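Local coordinates for protein Cg10997-pa (Drosophila melanogaster, PDB 2YV7) that may switch from a soluble, globular form to a membrane-inserted one that works as a pH-dependent chloride channel, at residues F79-D89 against A93-I104. Numbering follows the deposited sequence.
With CA (calcium ion), chain B.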
ATOM      1  N   PHE A  79       3.834 -23.444   4.714  1.00 66.77           N
ATOM      2  CA  PHE A  79       3.169 -22.340   5.381  1.00 65.42           C
ATOM      3  C   PHE A  79       1.810 -22.771   5.925  1.00 72.95           C
ATOM      4  O   PHE A  79       1.339 -22.246   6.942  1.00 75.46           O
ATOM      5  CB  PHE A  79       3.064 -21.151   4.413  1.00 55.51           C
ATOM      6  CG  PHE A  79       4.381 -20.784   3.760  1.00 51.25           C
ATOM      7  CD1 PHE A  79       5.472 -20.409   4.531  1.00 49.26           C
ATOM      8  CD2 PHE A  79       4.524 -20.827   2.380  1.00 50.80           C
ATOM      9  CE1 PHE A  79       6.663 -20.073   3.935  1.00 48.18           C
ATOM     10  CE2 PHE A  79       5.724 -20.495   1.771  1.00 49.21           C
ATOM     11  CZ  PHE A  79       6.804 -20.127   2.553  1.00 49.82           C
ATOM     12  N   GLU A  80       1.212 -23.759   5.255  1.00 77.51           N
ATOM     13  CA  GLU A  80      -0.117 -24.280   5.596  1.00 78.11           C
ATOM     14  C   GLU A  80      -1.234 -23.265   5.320  1.00 75.46           C
ATOM     15  O   GLU A  80      -1.485 -22.905   4.166  1.00 73.41           O
ATOM     16  CB  GLU A  80      -0.178 -24.799   7.045  1.00 82.39           C
ATOM     17  CG  GLU A  80       0.012 -26.306   7.195  1.00 85.49           C
ATOM     18  CD  GLU A  80      -0.698 -26.868   8.430  1.00 86.01           C
ATOM     19  OE1 GLU A  80      -1.790 -26.355   8.790  1.00 86.83           O
ATOM     20  OE2 GLU A  80      -0.167 -27.828   9.036  1.00 86.36           O
ATOM     21  N   ALA A  81      -1.897 -22.812   6.381  1.00 73.36           N
ATOM     22  CA  ALA A  81      -3.141 -22.061   6.245  1.00 71.25           C
ATOM     23  C   ALA A  81      -2.950 -20.534   6.169  1.00 69.29           C
ATOM     24  O   ALA A  81      -3.930 -19.776   6.119  1.00 70.78           O
ATOM     25  CB  ALA A  81      -4.094 -22.431   7.379  1.00 72.51           C
ATOM     26  N   THR A  82      -1.695 -20.086   6.149  1.00 62.68           N
ATOM     27  CA  THR A  82      -1.408 -18.651   6.172  1.00 56.83           C
ATOM     28  C   THR A  82      -1.394 -17.999   4.771  1.00 53.85           C
ATOM     29  O   THR A  82      -0.774 -18.506   3.821  1.00 50.49           O
ATOM     30  CB  THR A  82      -0.148 -18.321   7.011  1.00 56.74           C
ATOM     31  OG1 THR A  82       0.308 -16.994   6.705  1.00 54.99           O
ATOM     32  CG2 THR A  82       0.962 -19.325   6.741  1.00 54.33           C
ATOM     33  N   HIS A  83      -2.110 -16.882   4.679  1.00 49.91           N
ATOM     34  CA  HIS A  83      -2.182 -16.049   3.477  1.00 50.35           C
ATOM     35  C   HIS A  83      -1.018 -15.063   3.364  1.00 44.24           C
ATOM     36  O   HIS A  83      -0.521 -14.581   4.388  1.00 40.61           O
ATOM     37  CB  HIS A  83      -3.479 -15.237   3.521  1.00 56.75           C
ATOM     38  CG  HIS A  83      -4.685 -16.023   3.132  1.00 59.64           C
ATOM     39  ND1 HIS A  83      -5.328 -16.873   4.006  1.00 61.29           N
ATOM     40  CD2 HIS A  83      -5.359 -16.104   1.961  1.00 61.44           C
ATOM     41  CE1 HIS A  83      -6.357 -17.435   3.394  1.00 61.71           C
ATOM     42  NE2 HIS A  83      -6.399 -16.985   2.152  1.00 62.12           N
ATOM     43  N   PRO A  84      -0.589 -14.754   2.120  1.00 41.53           N
ATOM     44  CA  PRO A  84       0.365 -13.659   1.931  1.00 36.42           C
ATOM     45  C   PRO A  84      -0.156 -12.364   2.584  1.00 36.52           C
ATOM     46  O   PRO A  84      -1.368 -12.247   2.840  1.00 36.40           O
ATOM     47  CB  PRO A  84       0.502 -13.574   0.400  1.00 34.66           C
ATOM     48  CG  PRO A  84       0.242 -15.032  -0.003  1.00 35.77           C
ATOM     49  CD  PRO A  84      -0.930 -15.388   0.830  1.00 37.82           C
ATOM     50  N   PRO A  85       0.750 -11.422   2.908  1.00 31.29           N
ATOM     51  CA  PRO A  85       2.178 -11.543   2.680  1.00 26.66           C
ATOM     52  C   PRO A  85       2.830 -12.421   3.731  1.00 29.71           C
ATOM     53  O   PRO A  85       2.326 -12.572   4.848  1.00 31.62           O
ATOM     54  CB  PRO A  85       2.699 -10.126   2.876  1.00 26.68           C
ATOM     55  CG  PRO A  85       1.725  -9.504   3.809  1.00 30.89           C
ATOM     56  CD  PRO A  85       0.392 -10.126   3.530  1.00 29.74           C
ATOM     57  N   ILE A  86       3.960 -12.962   3.329  1.00 31.76           N
ATOM     58  CA  ILE A  86       4.829 -13.761   4.184  1.00 29.61           C
ATOM     59  C   ILE A  86       6.216 -13.264   3.926  1.00 30.43           C
ATOM     60  O   ILE A  86       6.614 -13.087   2.771  1.00 30.11           O
ATOM     61  CB  ILE A  86       4.716 -15.271   3.800  1.00 34.08           C
ATOM     62  CG1 ILE A  86       3.351 -15.816   4.221  1.00 32.40           C
ATOM     63  CG2 ILE A  86       5.924 -16.048   4.420  1.00 34.32           C
ATOM     64  CD1 ILE A  86       2.864 -17.057   3.426  1.00 38.77           C
ATOM     65  N   LEU A  87       6.998 -13.020   4.997  1.00 30.06           N
ATOM     66  CA  LEU A  87       8.335 -12.455   4.835  1.00 28.20           C
ATOM     67  C   LEU A  87       9.382 -13.541   5.201  1.00 31.93           C
ATOM     68  O   LEU A  87       9.270 -14.147   6.251  1.00 32.60           O
ATOM     69  CB  LEU A  87       8.536 -11.225   5.735  1.00 30.82           C
ATOM     70  CG  LEU A  87       9.858 -10.460   5.776  1.00 32.12           C
ATOM     71  CD1 LEU A  87       9.700  -9.097   6.393  1.00 34.33           C
ATOM     72  CD2 LEU A  87      10.972 -11.198   6.573  1.00 39.59           C
ATOM     73  N   ILE A  88      10.309 -13.807   4.292  1.00 34.40           N
ATOM     74  CA  ILE A  88      11.296 -14.902   4.511  1.00 35.45           C
ATOM     75  C   ILE A  88      12.659 -14.253   4.582  1.00 37.62           C
ATOM     76  O   ILE A  88      13.114 -13.592   3.638  1.00 41.34           O
ATOM     77  CB  ILE A  88      11.257 -16.031   3.427  1.00 37.94           C
ATOM     78  CG1 ILE A  88       9.836 -16.577   3.224  1.00 43.08           C
ATOM     79  CG2 ILE A  88      12.216 -17.198   3.839  1.00 42.16           C
ATOM     80  CD1 ILE A  88       9.745 -17.679   2.175  1.00 43.65           C
ATOM     81  N   ASP A  89      13.279 -14.421   5.749  1.00 43.91           N
ATOM     82  CA  ASP A  89      14.571 -13.821   6.091  1.00 45.06           C
ATOM     83  C   ASP A  89      15.532 -14.994   6.415  1.00 50.61           C
ATOM     84  O   ASP A  89      15.433 -15.586   7.493  1.00 46.60           O
ATOM     85  CB  ASP A  89      14.360 -12.921   7.323  1.00 48.98           C
ATOM     86  CG  ASP A  89      15.619 -12.164   7.762  1.00 49.52           C
ATOM     87  OD1 ASP A  89      16.722 -12.326   7.176  1.00 51.70           O
ATOM     88  OD2 ASP A  89      15.498 -11.383   8.740  1.00 50.72           O
ATOM     89  N   ALA A  93      10.483 -17.909   8.347  1.00 33.12           N
ATOM     90  CA  ALA A  93       9.303 -17.353   7.679  1.00 38.64           C
ATOM     91  C   ALA A  93       8.436 -16.657   8.706  1.00 40.70           C
ATOM     92  O   ALA A  93       7.948 -17.297   9.678  1.00 37.59           O
ATOM     93  CB  ALA A  93       8.491 -18.465   6.989  1.00 38.45           C
ATOM     94  N   ILE A  94       8.237 -15.350   8.488  1.00 38.17           N
ATOM     95  CA  ILE A  94       7.319 -14.553   9.304  1.00 36.08           C
ATOM     96  C   ILE A  94       5.918 -14.561   8.652  1.00 36.77           C
ATOM     97  O   ILE A  94       5.751 -14.135   7.495  1.00 34.93           O
ATOM     98  CB  ILE A  94       7.849 -13.088   9.528  1.00 36.70           C
ATOM     99  CG1 ILE A  94       9.371 -13.029   9.757  1.00 39.31           C
ATOM    100  CG2 ILE A  94       7.120 -12.403  10.704  1.00 34.26           C
ATOM    101  CD1 ILE A  94       9.839 -13.740  11.013  1.00 40.36           C
ATOM    102  N   LEU A  95       4.914 -15.035   9.388  1.00 38.29           N
ATOM    103  CA  LEU A  95       3.588 -15.331   8.815  1.00 38.41           C
ATOM    104  C   LEU A  95       2.436 -14.379   9.173  1.00 39.37           C
ATOM    105  O   LEU A  95       1.504 -14.160   8.361  1.00 38.93           O
ATOM    106  CB  LEU A  95       3.168 -16.753   9.206  1.00 42.50           C
ATOM    107  CG  LEU A  95       4.235 -17.821   8.982  1.00 42.42           C
ATOM    108  CD1 LEU A  95       3.851 -19.150   9.644  1.00 43.96           C
ATOM    109  CD2 LEU A  95       4.606 -17.981   7.488  1.00 41.63           C
ATOM    110  N   GLU A  96       2.457 -13.848  10.389  1.00 36.77           N
ATOM    111  CA  GLU A  96       1.415 -12.937  10.827  1.00 38.91           C
ATOM    112  C   GLU A  96       1.820 -11.521  10.447  1.00 35.58           C
ATOM    113  O   GLU A  96       2.973 -11.137  10.652  1.00 34.46           O
ATOM    114  CB  GLU A  96       1.243 -13.084  12.339  1.00 47.07           C
ATOM    115  CG  GLU A  96       0.896 -14.527  12.734  1.00 54.02           C
ATOM    116  CD  GLU A  96       0.665 -14.708  14.235  1.00 57.18           C
ATOM    117  OE1 GLU A  96      -0.051 -13.861  14.830  1.00 58.23           O
ATOM    118  OE2 GLU A  96       1.190 -15.706  14.813  1.00 58.19           O
ATOM    119  N   ASN A  97       0.883 -10.734   9.902  1.00 36.82           N
ATOM    120  CA  ASN A  97       1.229  -9.361   9.461  1.00 34.58           C
ATOM    121  C   ASN A  97       1.830  -8.485  10.551  1.00 30.56           C
ATOM    122  O   ASN A  97       2.823  -7.793  10.310  1.00 35.20           O
ATOM    123  CB  ASN A  97       0.020  -8.663   8.816  1.00 30.80           C
ATOM    124  CG  ASN A  97      -0.510  -9.431   7.625  1.00 37.12           C
ATOM    125  OD1 ASN A  97       0.244 -10.129   6.944  1.00 32.77           O
ATOM    126  ND2 ASN A  97      -1.825  -9.336   7.382  1.00 34.53           N
ATOM    127  N   GLU A  98       1.244  -8.517  11.751  1.00 31.80           N
ATOM    128  CA  GLU A  98       1.783  -7.712  12.858  1.00 37.09           C
ATOM    129  C   GLU A  98       3.222  -8.087  13.168  1.00 34.64           C
ATOM    130  O   GLU A  98       4.035  -7.213  13.517  1.00 39.04           O
ATOM    131  CB  GLU A  98       0.921  -7.811  14.124  1.00 45.10           C
ATOM    132  CG  GLU A  98       1.237  -6.701  15.138  1.00 50.06           C
ATOM    133  CD  GLU A  98       0.255  -6.635  16.296  1.00 50.68           C
ATOM    134  OE1 GLU A  98      -0.831  -7.258  16.219  1.00 54.35           O
ATOM    135  OE2 GLU A  98       0.581  -5.950  17.291  1.00 53.49           O
ATOM    136  N   LYS A  99       3.551  -9.366  13.006  1.00 35.69           N
ATOM    137  CA  LYS A  99       4.932  -9.846  13.252  1.00 36.52           C
ATOM    138  C   LYS A  99       5.889  -9.487  12.121  1.00 33.18           C
ATOM    139  O   LYS A  99       7.051  -9.229  12.383  1.00 31.59           O
ATOM    140  CB  LYS A  99       4.986 -11.347  13.570  1.00 40.57           C
ATOM    141  CG  LYS A  99       4.055 -11.766  14.695  1.00 42.69           C
ATOM    142  CD  LYS A  99       4.296 -13.202  15.135  1.00 46.23           C
ATOM    143  CE  LYS A  99       3.195 -13.635  16.098  1.00 47.95           C
ATOM    144  NZ  LYS A  99       3.579 -14.886  16.807  1.00 50.98           N
ATOM    145  N   ILE A 100       5.386  -9.438  10.873  1.00 31.10           N
ATOM    146  CA  ILE A 100       6.167  -8.939   9.749  1.00 31.92           C
ATOM    147  C   ILE A 100       6.601  -7.517   9.989  1.00 30.10           C
ATOM    148  O   ILE A 100       7.767  -7.180   9.805  1.00 34.02           O
ATOM    149  CB  ILE A 100       5.394  -9.065   8.389  1.00 33.20           C
ATOM    150  CG1 ILE A 100       5.105 -10.555   8.096  1.00 32.26           C
ATOM    151  CG2 ILE A 100       6.158  -8.351   7.266  1.00 29.77           C
ATOM    152  CD1 ILE A 100       4.286 -10.857   6.843  1.00 32.52           C
ATOM    153  N   GLU A 101       5.657  -6.649  10.402  1.00 32.24           N
ATOM    154  CA  GLU A 101       6.036  -5.261  10.779  1.00 33.71           C
ATOM    155  C   GLU A 101       7.104  -5.191  11.838  1.00 37.44           C
ATOM    156  O   GLU A 101       8.131  -4.509  11.671  1.00 32.85           O
ATOM    157  CB  GLU A 101       4.820  -4.480  11.306  1.00 36.98           C
ATOM    158  CG  GLU A 101       3.977  -4.088  10.211  1.00 34.32           C
ATOM    159  CD  GLU A 101       2.929  -2.983  10.502  1.00 38.46           C
ATOM    160  OE1 GLU A 101       3.058  -2.116  11.416  1.00 34.54           O
ATOM    161  OE2 GLU A 101       1.973  -2.998   9.726  1.00 35.33           O
ATOM    162  N   ARG A 102       6.837  -5.891  12.935  1.00 38.65           N
ATOM    163  CA  ARG A 102       7.717  -5.935  14.080  1.00 45.90           C
ATOM    164  C   ARG A 102       9.080  -6.411  13.620  1.00 41.53           C
ATOM    165  O   ARG A 102      10.077  -5.825  14.003  1.00 38.07           O
ATOM    166  CB  ARG A 102       7.111  -6.834  15.174  1.00 52.03           C
ATOM    167  CG  ARG A 102       7.505  -6.491  16.605  1.00 61.86           C
ATOM    168  CD  ARG A 102       6.449  -7.001  17.601  1.00 61.35           C
ATOM    169  NE  ARG A 102       6.596  -6.389  18.931  1.00 67.59           N
ATOM    170  CZ  ARG A 102       6.915  -7.040  20.057  1.00 67.45           C
ATOM    171  NH1 ARG A 102       7.116  -8.361  20.057  1.00 69.34           N
ATOM    172  NH2 ARG A 102       7.022  -6.362  21.200  1.00 69.34           N
ATOM    173  N   HIS A 103       9.116  -7.426  12.751  1.00 39.25           N
ATOM    174  CA  HIS A 103      10.398  -7.950  12.225  1.00 34.72           C
ATOM    175  C   HIS A 103      11.151  -6.933  11.373  1.00 34.69           C
ATOM    176  O   HIS A 103      12.361  -6.767  11.511  1.00 40.22           O
ATOM    177  CB  HIS A 103      10.181  -9.225  11.422  1.00 34.54           C
ATOM    178  CG  HIS A 103      11.442  -9.946  11.090  1.00 38.41           C
ATOM    179  ND1 HIS A 103      12.167  -9.686   9.946  1.00 38.68           N
ATOM    180  CD2 HIS A 103      12.133 -10.895  11.774  1.00 36.85           C
ATOM    181  CE1 HIS A 103      13.232 -10.469   9.919  1.00 39.16           C
ATOM    182  NE2 HIS A 103      13.240 -11.203  11.017  1.00 39.83           N
ATOM    183  N   ILE A 104      10.436  -6.221  10.492  1.00 32.70           N
ATOM    184  CA  ILE A 104      11.065  -5.210   9.679  1.00 32.21           C
ATOM    185  C   ILE A 104      11.658  -4.152  10.576  1.00 33.44           C
ATOM    186  O   ILE A 104      12.826  -3.791  10.403  1.00 43.34           O
ATOM    187  CB  ILE A 104      10.065  -4.569   8.633  1.00 32.40           C
ATOM    188  CG1 ILE A 104       9.630  -5.664   7.669  1.00 30.61           C
ATOM    189  CG2 ILE A 104      10.763  -3.411   7.833  1.00 32.31           C
ATOM    190  CD1 ILE A 104       8.562  -5.211   6.644  1.00 35.00           C
TER
HETATM  191 CA    CA B 261       0.244 -12.980   6.354  1.00 38.31          CA
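L87 reaches I100 and I104 because its CG stands anti to the backbone N (chi1 179°), which carries CD1 out from the strand to the helix. N97 turns its amide back toward the cis-proline loop in a different way: its CG lies anti to its own carbonyl carbon (chi1 -58°), and OD1 comes within 3.4 Å of P85 CD. These contacts belong to the thioredoxin-like N-terminal domain of a GST fold, where the hairpin of strands 86-89 and 92-94 ends the sheet and runs into helix 97-107.

The hairpin is tied at the antiparallel hydrogen-bonded pair L87 and I94. I94 N donates to L87 O at 2.7 Å, nearly straight, and L87 N returns a bond to I94 O. On the face of the sheet that carries L87 and I94, L87 CD1 sits 3.7 Å from I100 CG2 and also meets CG1 of I104, the leucine and I100 overlapping while they point opposite ways. L87 CD2 leans on I94 CG1, and the two side chains run alongside. On the other face, F79 presents a ring edge to A93 CB, while I86 CD1 lies over one face of the ring, toward its rim. L95 CD2 rests against both F79 CD1 and I86 CG2.

Where P84 and P85 join through a cis peptide, a calcium ion bridges the two segments. Strand 86-89 continues the sheet on its other side through backbone bonds pairing I86 with I26 and I88 with E24, and P85 packs on C43 and Y46 of helix 41-55. The calcium takes the backbone oxygens H83 O, P85 O and L95 O, each at 2.6 Å, with N97 OD1 a little farther off at 2.9 Å.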